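Local coordinates for enoyl-CoA hydratase/isomerase (Mycobacterium abscessus, PDB 3QXZ), which probably acts on enoyl-CoA thioesters as a hydratase or isomerase of fatty acid metabolism, at residues L9-L20 and A42-R53; I200-S208 and G256-Q264. All blocks are in the same frame, centred on the assembly; numbering follows the deposited sequence.

Contact 1: residues L9-L20 and A42-R53; sequences LHEEIRDGVAVL and AYQRLDDDPAVR. With K (potassium ion), chain D; EDO (1,2-ethanediol), chain I; EDO (1,2-ethanediol), chain H.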
loop_
_atom_site.group_PDB
_atom_site.type_symbol
_atom_site.label_atom_id
_atom_site.label_comp_id
_atom_site.label_asym_id
_atom_site.label_seq_id
_atom_site.Cartn_x
_atom_site.Cartn_y
_atom_site.Cartn_z
ATOM N N LEU A 9 7.488 14.148 -29.225
ATOM C CA LEU A 9 7.401 14.739 -27.895
ATOM C C LEU A 9 7.407 16.252 -28.026
ATOM O O LEU A 9 8.381 16.833 -28.534
ATOM C CB LEU A 9 8.577 14.284 -27.029
ATOM C CG LEU A 9 8.566 14.692 -25.559
ATOM C CD1 LEU A 9 7.380 14.063 -24.840
ATOM C CD2 LEU A 9 9.863 14.291 -24.903
ATOM N N HIS A 10 6.327 16.890 -27.584
ATOM C CA HIS A 10 6.252 18.352 -27.578
ATOM C C HIS A 10 6.529 18.875 -26.173
ATOM O O HIS A 10 6.259 18.194 -25.179
ATOM C CB HIS A 10 4.891 18.835 -28.085
ATOM C CG HIS A 10 4.618 18.486 -29.521
ATOM N ND1 HIS A 10 3.397 18.713 -30.117
ATOM C CD2 HIS A 10 5.403 17.926 -30.474
ATOM C CE1 HIS A 10 3.445 18.319 -31.378
ATOM N NE2 HIS A 10 4.648 17.829 -31.621
ATOM N N GLU A 11 7.073 20.081 -26.092
ATOM C CA GLU A 11 7.451 20.695 -24.828
ATOM C C GLU A 11 7.130 22.183 -24.813
ATOM O O GLU A 11 7.413 22.908 -25.783
ATOM C CB GLU A 11 8.940 20.474 -24.555
ATOM C CG GLU A 11 9.419 21.073 -23.235
ATOM C CD GLU A 11 10.895 20.870 -23.024
ATOM O OE1 GLU A 11 11.369 19.724 -23.156
ATOM O OE2 GLU A 11 11.590 21.867 -22.748
ATOM N N GLU A 12 6.531 22.631 -23.719
ATOM C CA GLU A 12 6.258 24.055 -23.498
ATOM C C GLU A 12 6.506 24.375 -22.039
ATOM O O GLU A 12 5.986 23.672 -21.168
ATOM C CB GLU A 12 4.806 24.377 -23.860
ATOM C CG GLU A 12 4.439 25.860 -23.770
ATOM C CD GLU A 12 2.951 26.094 -23.999
ATOM O OE1 GLU A 12 2.391 25.509 -24.957
ATOM O OE2 GLU A 12 2.342 26.853 -23.216
ATOM N N ILE A 13 7.281 25.420 -21.763
ATOM C CA ILE A 13 7.567 25.849 -20.400
ATOM C C ILE A 13 7.010 27.242 -20.201
ATOM O O ILE A 13 7.333 28.154 -20.977
ATOM C CB ILE A 13 9.070 25.873 -20.094
ATOM C CG1 ILE A 13 9.731 24.545 -20.483
ATOM C CG2 ILE A 13 9.303 26.251 -18.605
ATOM C CD1 ILE A 13 11.249 24.550 -20.356
ATOM N N ARG A 14 6.177 27.411 -19.184
ATOM C CA ARG A 14 5.612 28.717 -18.859
ATOM C C ARG A 14 5.376 28.838 -17.362
ATOM O O ARG A 14 4.793 27.945 -16.738
ATOM C CB ARG A 14 4.312 28.955 -19.639
ATOM N N ASP A 15 5.853 29.943 -16.791
ATOM C CA ASP A 15 5.630 30.284 -15.383
ATOM C C ASP A 15 5.971 29.127 -14.438
ATOM O O ASP A 15 5.216 28.808 -13.535
ATOM C CB ASP A 15 4.188 30.769 -15.157
ATOM C CG ASP A 15 3.837 31.983 -16.010
ATOM O OD1 ASP A 15 4.743 32.786 -16.313
ATOM O OD2 ASP A 15 2.653 32.116 -16.389
ATOM N N GLY A 16 7.119 28.505 -14.678
ATOM C CA GLY A 16 7.618 27.467 -13.794
ATOM C C GLY A 16 7.099 26.062 -14.044
ATOM O O GLY A 16 7.526 25.147 -13.354
ATOM N N VAL A 17 6.194 25.891 -15.012
ATOM C CA VAL A 17 5.598 24.585 -15.298
ATOM C C VAL A 17 5.950 24.158 -16.720
ATOM O O VAL A 17 5.703 24.896 -17.688
ATOM C CB VAL A 17 4.064 24.583 -15.052
ATOM C CG1 VAL A 17 3.438 23.226 -15.447
ATOM C CG2 VAL A 17 3.747 24.948 -13.593
ATOM N N ALA A 18 6.556 22.975 -16.843
ATOM C CA ALA A 18 6.857 22.382 -18.138
ATOM C C ALA A 18 5.796 21.354 -18.488
ATOM O O ALA A 18 5.497 20.471 -17.677
ATOM C CB ALA A 18 8.248 21.728 -18.139
ATOM N N VAL A 19 5.221 21.463 -19.677
ATOM C CA VAL A 19 4.258 20.484 -20.159
ATOM C C VAL A 19 4.893 19.707 -21.300
ATOM O O VAL A 19 5.322 20.292 -22.314
ATOM C CB VAL A 19 2.918 21.143 -20.625
ATOM C CG1 VAL A 19 1.939 20.072 -21.094
ATOM C CG2 VAL A 19 2.303 21.957 -19.496
ATOM N N LEU A 20 4.982 18.388 -21.123
ATOM C CA LEU A 20 5.399 17.449 -22.148
ATOM C C LEU A 20 4.185 16.744 -22.714
ATOM O O LEU A 20 3.380 16.173 -21.950
ATOM C CB LEU A 20 6.359 16.421 -21.567
ATOM C CG LEU A 20 7.707 16.945 -21.078
ATOM C CD1 LEU A 20 8.449 15.845 -20.380
ATOM C CD2 LEU A 20 8.540 17.477 -22.265
ATOM N N ALA A 42 14.354 14.601 -21.939
ATOM C CA ALA A 42 13.584 15.768 -21.498
ATOM C C ALA A 42 13.453 15.787 -19.976
ATOM O O ALA A 42 13.628 16.833 -19.358
ATOM C CB ALA A 42 12.207 15.805 -22.146
ATOM N N TYR A 43 13.151 14.644 -19.364
ATOM C CA TYR A 43 13.113 14.568 -17.897
ATOM C C TYR A 43 14.427 15.072 -17.292
ATOM O O TYR A 43 14.419 15.847 -16.341
ATOM C CB TYR A 43 12.855 13.140 -17.428
ATOM C CG TYR A 43 11.410 12.726 -17.399
ATOM C CD1 TYR A 43 10.383 13.656 -17.231
ATOM C CD2 TYR A 43 11.071 11.388 -17.513
ATOM C CE1 TYR A 43 9.050 13.254 -17.162
ATOM C CE2 TYR A 43 9.730 10.975 -17.465
ATOM C CZ TYR A 43 8.737 11.924 -17.302
ATOM O OH TYR A 43 7.413 11.537 -17.219
ATOM N N GLN A 44 15.561 14.623 -17.827
ATOM C CA GLN A 44 16.843 15.010 -17.254
ATOM C C GLN A 44 17.107 16.516 -17.396
ATOM O O GLN A 44 17.492 17.194 -16.432
ATOM C CB GLN A 44 17.997 14.211 -17.866
ATOM C CG GLN A 44 19.341 14.513 -17.167
ATOM C CD GLN A 44 19.322 14.078 -15.712
ATOM O OE1 GLN A 44 19.278 12.882 -15.413
ATOM N NE2 GLN A 44 19.345 15.052 -14.791
ATOM N N ARG A 45 16.869 17.053 -18.589
ATOM C CA ARG A 45 17.114 18.471 -18.844
ATOM C C ARG A 45 16.187 19.339 -17.995
ATOM O O ARG A 45 16.627 20.332 -17.410
ATOM C CB ARG A 45 16.943 18.761 -20.342
ATOM C CG ARG A 45 17.018 20.235 -20.688
ATOM C CD ARG A 45 16.987 20.463 -22.199
ATOM N NE ARG A 45 15.963 19.654 -22.854
ATOM C CZ ARG A 45 14.658 19.921 -22.843
ATOM N NH1 ARG A 45 14.188 20.992 -22.201
ATOM N NH2 ARG A 45 13.822 19.099 -23.469
ATOM N N LEU A 46 14.907 18.967 -17.926
ATOM C CA LEU A 46 13.933 19.748 -17.181
ATOM C C LEU A 46 14.211 19.664 -15.687
ATOM O O LEU A 46 14.028 20.646 -14.963
ATOM C CB LEU A 46 12.495 19.311 -17.520
ATOM C CG LEU A 46 12.060 19.581 -18.966
ATOM C CD1 LEU A 46 10.731 18.903 -19.234
ATOM C CD2 LEU A 46 11.985 21.076 -19.251
ATOM N N ASP A 47 14.662 18.502 -15.218
ATOM C CA ASP A 47 15.035 18.375 -13.815
ATOM C C ASP A 47 16.172 19.335 -13.471
ATOM O O ASP A 47 16.148 19.987 -12.416
ATOM C CB ASP A 47 15.412 16.933 -13.452
ATOM C CG ASP A 47 15.382 16.675 -11.956
ATOM O OD1 ASP A 47 14.545 17.274 -11.253
ATOM O OD2 ASP A 47 16.178 15.851 -11.495
ATOM N N ASP A 48 17.145 19.442 -14.377
ATOM C CA ASP A 48 18.311 20.287 -14.169
ATOM C C ASP A 48 18.020 21.780 -14.292
ATOM O O ASP A 48 18.778 22.589 -13.755
ATOM C CB ASP A 48 19.422 19.882 -15.135
ATOM C CG ASP A 48 19.987 18.515 -14.823
ATOM O OD1 ASP A 48 19.801 18.036 -13.681
ATOM O OD2 ASP A 48 20.624 17.922 -15.720
ATOM N N ASP A 49 16.938 22.147 -14.975
ATOM C CA ASP A 49 16.578 23.551 -15.215
ATOM C C ASP A 49 15.976 24.141 -13.933
ATOM O O ASP A 49 14.890 23.725 -13.524
ATOM C CB ASP A 49 15.558 23.604 -16.357
ATOM C CG ASP A 49 15.245 25.020 -16.820
ATOM O OD1 ASP A 49 15.500 25.972 -16.062
ATOM O OD2 ASP A 49 14.715 25.134 -17.943
ATOM N N PRO A 50 16.666 25.108 -13.284
ATOM C CA PRO A 50 16.173 25.638 -12.009
ATOM C C PRO A 50 14.838 26.365 -12.147
ATOM O O PRO A 50 14.103 26.487 -11.162
ATOM C CB PRO A 50 17.272 26.633 -11.595
ATOM C CG PRO A 50 17.906 27.034 -12.859
ATOM C CD PRO A 50 17.901 25.792 -13.713
ATOM N N ALA A 51 14.527 26.813 -13.358
ATOM C CA ALA A 51 13.298 27.554 -13.623
ATOM C C ALA A 51 12.072 26.645 -13.687
ATOM O O ALA A 51 10.943 27.124 -13.649
ATOM C CB ALA A 51 13.433 28.340 -14.910
ATOM N N VAL A 52 12.294 25.338 -13.812
ATOM C CA VAL A 52 11.187 24.381 -13.926
ATOM C C VAL A 52 10.877 23.792 -12.546
ATOM O O VAL A 52 11.690 23.047 -11.964
ATOM C CB VAL A 52 11.468 23.275 -14.952
ATOM C CG1 VAL A 52 10.340 22.219 -14.939
ATOM C CG2 VAL A 52 11.612 23.855 -16.378
ATOM N N ARG A 53 9.715 24.153 -12.026
ATOM C CA ARG A 53 9.253 23.718 -10.707
ATOM C C ARG A 53 8.473 22.407 -10.735
ATOM O O ARG A 53 8.513 21.640 -9.755
ATOM C CB ARG A 53 8.393 24.807 -10.050
ATOM C CG ARG A 53 9.161 26.112 -9.692
ATOM C CD ARG A 53 10.288 25.916 -8.665
ATOM N NE ARG A 53 9.829 25.003 -7.633
ATOM C CZ ARG A 53 8.973 25.294 -6.666
ATOM N NH1 ARG A 53 8.554 26.547 -6.427
ATOM N NH2 ARG A 53 8.568 24.306 -5.880
HETATM K K K D . 13.879 21.579 -12.280
HETATM C C1 EDO I . 17.934 11.954 -12.267
HETATM O O1 EDO I . 19.123 11.570 -12.969
HETATM C C2 EDO I . 18.217 13.173 -11.398
HETATM O O2 EDO I . 18.228 14.358 -12.210
HETATM C C1 EDO H . 12.626 20.992 -7.514
HETATM O O1 EDO H . 11.556 20.917 -6.571
HETATM C C2 EDO H . 12.117 21.839 -8.668
HETATM O O2 EDO H . 11.986 23.227 -8.272
HETATM O O HOH W 1 15.186 22.429 -10.046
#
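Glu11 and Arg45 form the salt bridge of this contact, a two-pronged end-on grip. Arg45 NH2 donates to Glu11 OE1 at 2.6 Å, nearly straight (N-H...O 167°). Arg45 NH1 donates to Glu11 OE2 at 2.8 Å. Both oxygens use their syn lone pairs, and carboxylate and guanidinium lie 23° from coplanar. Glu11 reaches there as a straight arm, CG opposite the backbone N (chi1 -179°).

Apolar packing fills the space between hairpin and helix. Leu46 splits its branches: CD1 lies 3.9 Å from Ala18 CB and meets the end of Leu20, while CD2 lies 3.7 Å from Ile13 CD1. Ala42 CB touches both Leu9 CD2 and Leu20 CD2, and Val52 CG1 touches Ala18 CB.

Backbone contacts close the turn end. Arg53 N donates to Gly16 O (2.7 Å), and Gly16 CA makes a CA-H...O contact with Ala51 O. Beyond them, the carbonyls of Leu46, Asp47, Asp49 and Val52, with Thr99 and a water, bind potassium.

The hairpin's type I' turn thus meets the loop leaving helix 33-48, within the beta-alpha-beta unit 17-23, 33-48, 54-59; strand 17-23 also pairs with strand 54-59, whose Ile55 backs Leu46.

Contact 2: residues I200-S208 and G256-Q264; sequences IATNVAPES and GRPPRWAGQ. With EDO (1,2-ethanediol), chain H.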
loop_
_atom_site.group_PDB
_atom_site.type_symbol
_atom_site.label_atom_id
_atom_site.label_comp_id
_atom_site.label_asym_id
_atom_site.label_seq_id
_atom_site.Cartn_x
_atom_site.Cartn_y
_atom_site.Cartn_z
ATOM N N ILE A 200 1.936 24.295 -6.832
ATOM C CA ILE A 200 3.253 23.897 -6.354
ATOM C C ILE A 200 4.294 24.969 -6.713
ATOM O O ILE A 200 5.090 25.393 -5.860
ATOM C CB ILE A 200 3.696 22.509 -6.929
ATOM C CG1 ILE A 200 2.809 21.399 -6.373
ATOM C CG2 ILE A 200 5.146 22.201 -6.585
ATOM C CD1 ILE A 200 2.885 20.099 -7.162
ATOM N N ALA A 201 4.262 25.429 -7.965
ATOM C CA ALA A 201 5.279 26.379 -8.429
ATOM C C ALA A 201 5.225 27.680 -7.643
ATOM O O ALA A 201 6.265 28.280 -7.362
ATOM C CB ALA A 201 5.115 26.664 -9.894
ATOM N N THR A 202 4.019 28.089 -7.266
ATOM C CA THR A 202 3.831 29.341 -6.527
ATOM C C THR A 202 4.038 29.153 -5.027
ATOM O O THR A 202 4.771 29.920 -4.394
ATOM C CB THR A 202 2.431 29.886 -6.798
ATOM O OG1 THR A 202 2.305 30.087 -8.211
ATOM C CG2 THR A 202 2.216 31.224 -6.065
ATOM N N ASN A 203 3.417 28.125 -4.448
ATOM C CA ASN A 203 3.249 28.057 -3.000
ATOM C C ASN A 203 4.060 27.019 -2.262
ATOM O O ASN A 203 4.007 26.982 -1.028
ATOM C CB ASN A 203 1.773 27.886 -2.659
ATOM C CG ASN A 203 0.966 29.082 -3.089
ATOM O OD1 ASN A 203 1.294 30.215 -2.739
ATOM N ND2 ASN A 203 -0.053 28.847 -3.881
ATOM N N VAL A 204 4.829 26.213 -2.996
ATOM C CA VAL A 204 5.672 25.185 -2.366
ATOM C C VAL A 204 7.136 25.553 -2.597
ATOM O O VAL A 204 7.539 25.864 -3.721
ATOM C CB VAL A 204 5.352 23.790 -2.947
ATOM C CG1 VAL A 204 6.379 22.737 -2.478
ATOM C CG2 VAL A 204 3.910 23.381 -2.587
ATOM N N ALA A 205 7.937 25.552 -1.537
ATOM C CA ALA A 205 9.341 25.974 -1.670
ATOM C C ALA A 205 10.110 24.992 -2.568
ATOM O O ALA A 205 9.892 23.777 -2.480
ATOM C CB ALA A 205 10.011 26.082 -0.308
ATOM N N PRO A 206 11.014 25.490 -3.431
ATOM C CA PRO A 206 11.707 24.583 -4.376
ATOM C C PRO A 206 12.511 23.484 -3.692
ATOM O O PRO A 206 12.399 22.306 -4.067
ATOM C CB PRO A 206 12.626 25.515 -5.191
ATOM C CG PRO A 206 12.473 26.882 -4.603
ATOM C CD PRO A 206 11.319 26.918 -3.669
ATOM N N GLU A 207 13.304 23.833 -2.681
ATOM C CA GLU A 207 14.120 22.823 -2.014
ATOM C C GLU A 207 13.253 21.892 -1.162
ATOM O O GLU A 207 13.567 20.705 -1.004
ATOM C CB GLU A 207 15.258 23.465 -1.201
ATOM C CG GLU A 207 16.353 22.481 -0.798
ATOM C CD GLU A 207 17.176 21.913 -1.951
ATOM O OE1 GLU A 207 17.071 22.379 -3.113
ATOM O OE2 GLU A 207 17.948 20.983 -1.674
ATOM N N SER A 208 12.177 22.416 -0.577
ATOM C CA SER A 208 11.229 21.576 0.167
ATOM C C SER A 208 10.665 20.465 -0.736
ATOM O O SER A 208 10.647 19.280 -0.350
ATOM C CB SER A 208 10.079 22.442 0.688
ATOM O OG SER A 208 10.534 23.334 1.691
ATOM N N GLY A 256 0.102 37.903 4.500
ATOM C CA GLY A 256 -0.947 37.726 3.490
ATOM C C GLY A 256 -0.503 37.987 2.055
ATOM O O GLY A 256 -1.250 38.590 1.258
ATOM N N ARG A 257 0.699 37.531 1.706
ATOM C CA ARG A 257 1.289 37.793 0.385
ATOM C C ARG A 257 1.907 36.503 -0.168
ATOM O O ARG A 257 2.198 35.584 0.605
ATOM C CB ARG A 257 2.346 38.898 0.491
ATOM C CG ARG A 257 3.557 38.521 1.345
ATOM C CD ARG A 257 4.567 39.652 1.520
ATOM N NE ARG A 257 5.567 39.271 2.517
ATOM C CZ ARG A 257 6.607 38.479 2.264
ATOM N NH1 ARG A 257 6.801 37.999 1.050
ATOM N NH2 ARG A 257 7.451 38.159 3.234
ATOM N N PRO A 258 2.112 36.417 -1.501
ATOM C CA PRO A 258 2.774 35.219 -2.042
ATOM C C PRO A 258 4.211 35.111 -1.546
ATOM O O PRO A 258 4.889 36.123 -1.390
ATOM C CB PRO A 258 2.755 35.453 -3.562
ATOM C CG PRO A 258 1.627 36.432 -3.784
ATOM C CD PRO A 258 1.726 37.349 -2.588
ATOM N N PRO A 259 4.684 33.877 -1.292
ATOM C CA PRO A 259 6.069 33.736 -0.863
ATOM C C PRO A 259 7.046 34.054 -2.002
ATOM O O PRO A 259 6.736 33.794 -3.165
ATOM C CB PRO A 259 6.151 32.263 -0.436
ATOM C CG PRO A 259 5.082 31.565 -1.231
ATOM C CD PRO A 259 3.968 32.585 -1.361
ATOM N N ARG A 260 8.187 34.639 -1.650
ATOM C CA ARG A 260 9.247 34.952 -2.605
ATOM C C ARG A 260 10.369 33.958 -2.396
ATOM O O ARG A 260 11.324 34.228 -1.683
ATOM C CB ARG A 260 9.737 36.399 -2.395
ATOM C CG ARG A 260 8.641 37.417 -2.514
ATOM C CD ARG A 260 9.175 38.831 -2.350
ATOM N NE ARG A 260 8.100 39.799 -2.513
ATOM C CZ ARG A 260 8.276 41.061 -2.914
ATOM N NH1 ARG A 260 9.493 41.525 -3.200
ATOM N NH2 ARG A 260 7.225 41.858 -3.036
ATOM N N TRP A 261 10.233 32.782 -3.000
ATOM C CA TRP A 261 11.219 31.734 -2.765
ATOM C C TRP A 261 12.562 32.036 -3.429
ATOM O O TRP A 261 12.602 32.501 -4.581
ATOM C CB TRP A 261 10.703 30.387 -3.273
ATOM C CG TRP A 261 9.381 29.922 -2.772
ATOM C CD1 TRP A 261 8.313 29.601 -3.550
ATOM C CD2 TRP A 261 8.988 29.660 -1.412
ATOM N NE1 TRP A 261 7.268 29.157 -2.771
ATOM C CE2 TRP A 261 7.653 29.170 -1.453
ATOM C CE3 TRP A 261 9.622 29.800 -0.165
ATOM C CZ2 TRP A 261 6.953 28.810 -0.296
ATOM C CZ3 TRP A 261 8.919 29.455 0.995
ATOM C CH2 TRP A 261 7.599 28.965 0.914
ATOM N N ALA A 262 13.640 31.743 -2.710
ATOM C CA ALA A 262 14.998 31.906 -3.256
ATOM C C ALA A 262 15.610 30.582 -3.687
ATOM O O ALA A 262 16.507 30.564 -4.538
ATOM C CB ALA A 262 15.899 32.569 -2.235
ATOM N N GLY A 263 15.151 29.473 -3.098
ATOM C CA GLY A 263 15.801 28.170 -3.290
ATOM C C GLY A 263 17.194 28.173 -2.686
ATOM O O GLY A 263 17.579 29.127 -1.990
ATOM N N GLN A 264 17.964 27.121 -2.952
ATOM C CA GLN A 264 19.367 27.100 -2.529
ATOM C C GLN A 264 20.273 26.329 -3.482
ATOM O O GLN A 264 19.792 25.525 -4.275
ATOM C CB GLN A 264 19.514 26.586 -1.092
ATOM C CG GLN A 264 18.843 25.251 -0.790
ATOM C CD GLN A 264 19.062 24.839 0.651
ATOM O OE1 GLN A 264 18.111 24.776 1.456
ATOM N NE2 GLN A 264 20.321 24.587 1.002
HETATM C C1 EDO H . 12.626 20.992 -7.514
HETATM O O1 EDO H . 11.556 20.917 -6.571
HETATM C C2 EDO H . 12.117 21.839 -8.668
HETATM O O2 EDO H . 11.986 23.227 -8.272
HETATM O O HOH W 2 5.095 32.593 -4.865
HETATM O O HOH W 3 16.424 24.986 -4.169
HETATM O O HOH W 4 19.516 22.576 -4.094
#
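The helix-to-helix turn between helices 186-203 and 206-222 is clasped here by the C-terminal tail, with Trp261 as the main side chain. Ala205 lies over one face of the indole: its CB stands 3.7 Å from the centroid of the six-membered ring, only 8° off the normal, a CH-pi contact. On the opposite face Pro259 CB sits 3.5 Å above the plane toward the rim, so the ring is sandwiched between a residue of its own segment and the turn. CG of Trp261 lies opposite the carbonyl carbon (chi1 -54°), which swings the indole toward the turn; Trp261 NE1 then makes a weak hydrogen bond to Thr202 O (3.1 Å, 133°). At the ring edge Asn203 O approaches CZ2 of Trp261 at 3.5 Å. Pro206 CD packs 3.5 Å from Trp261 CB, and Pro206 CG reaches Gly263 CA.

Waters join the polar groups. One donates to both Thr202 O and Pro259 O; two others link Glu207 OE1 to the backbone N and O of Gln264, while Glu207 OE2 pairs with Arg239.

Helix 245-255 lies beside the tail, its Asp245 accepting hydrogen bonds from Ala262 N and Gly263 N, helix 226-241 flanks Glu207, and Arg137 of a neighbouring subunit packs on Trp261.

Overall arrangement
Contact 1 is partly buried, its centre about 13 Å from that of the chain, and contact 2 is a surface contact at about 22 Å; their own centres are about 17 Å apart. Contact 1 joins sheet to helix inside the N-terminal part of the fold, through aliphatic packing, one salt bridge and a potassium-bound helix end and loop. Contact 2 joins the ends of helices 186-203 and 206-222 to an irregular tail, through one indole held between alanine and proline and bridging waters, and it also reaches a second subunit. Arg53 connects them: its NH2 lies 2.9 Å from Val204 O, a probable hydrogen bond, and its NE and Pro206 O share an ethanediol, probably from the crystallisation liquor.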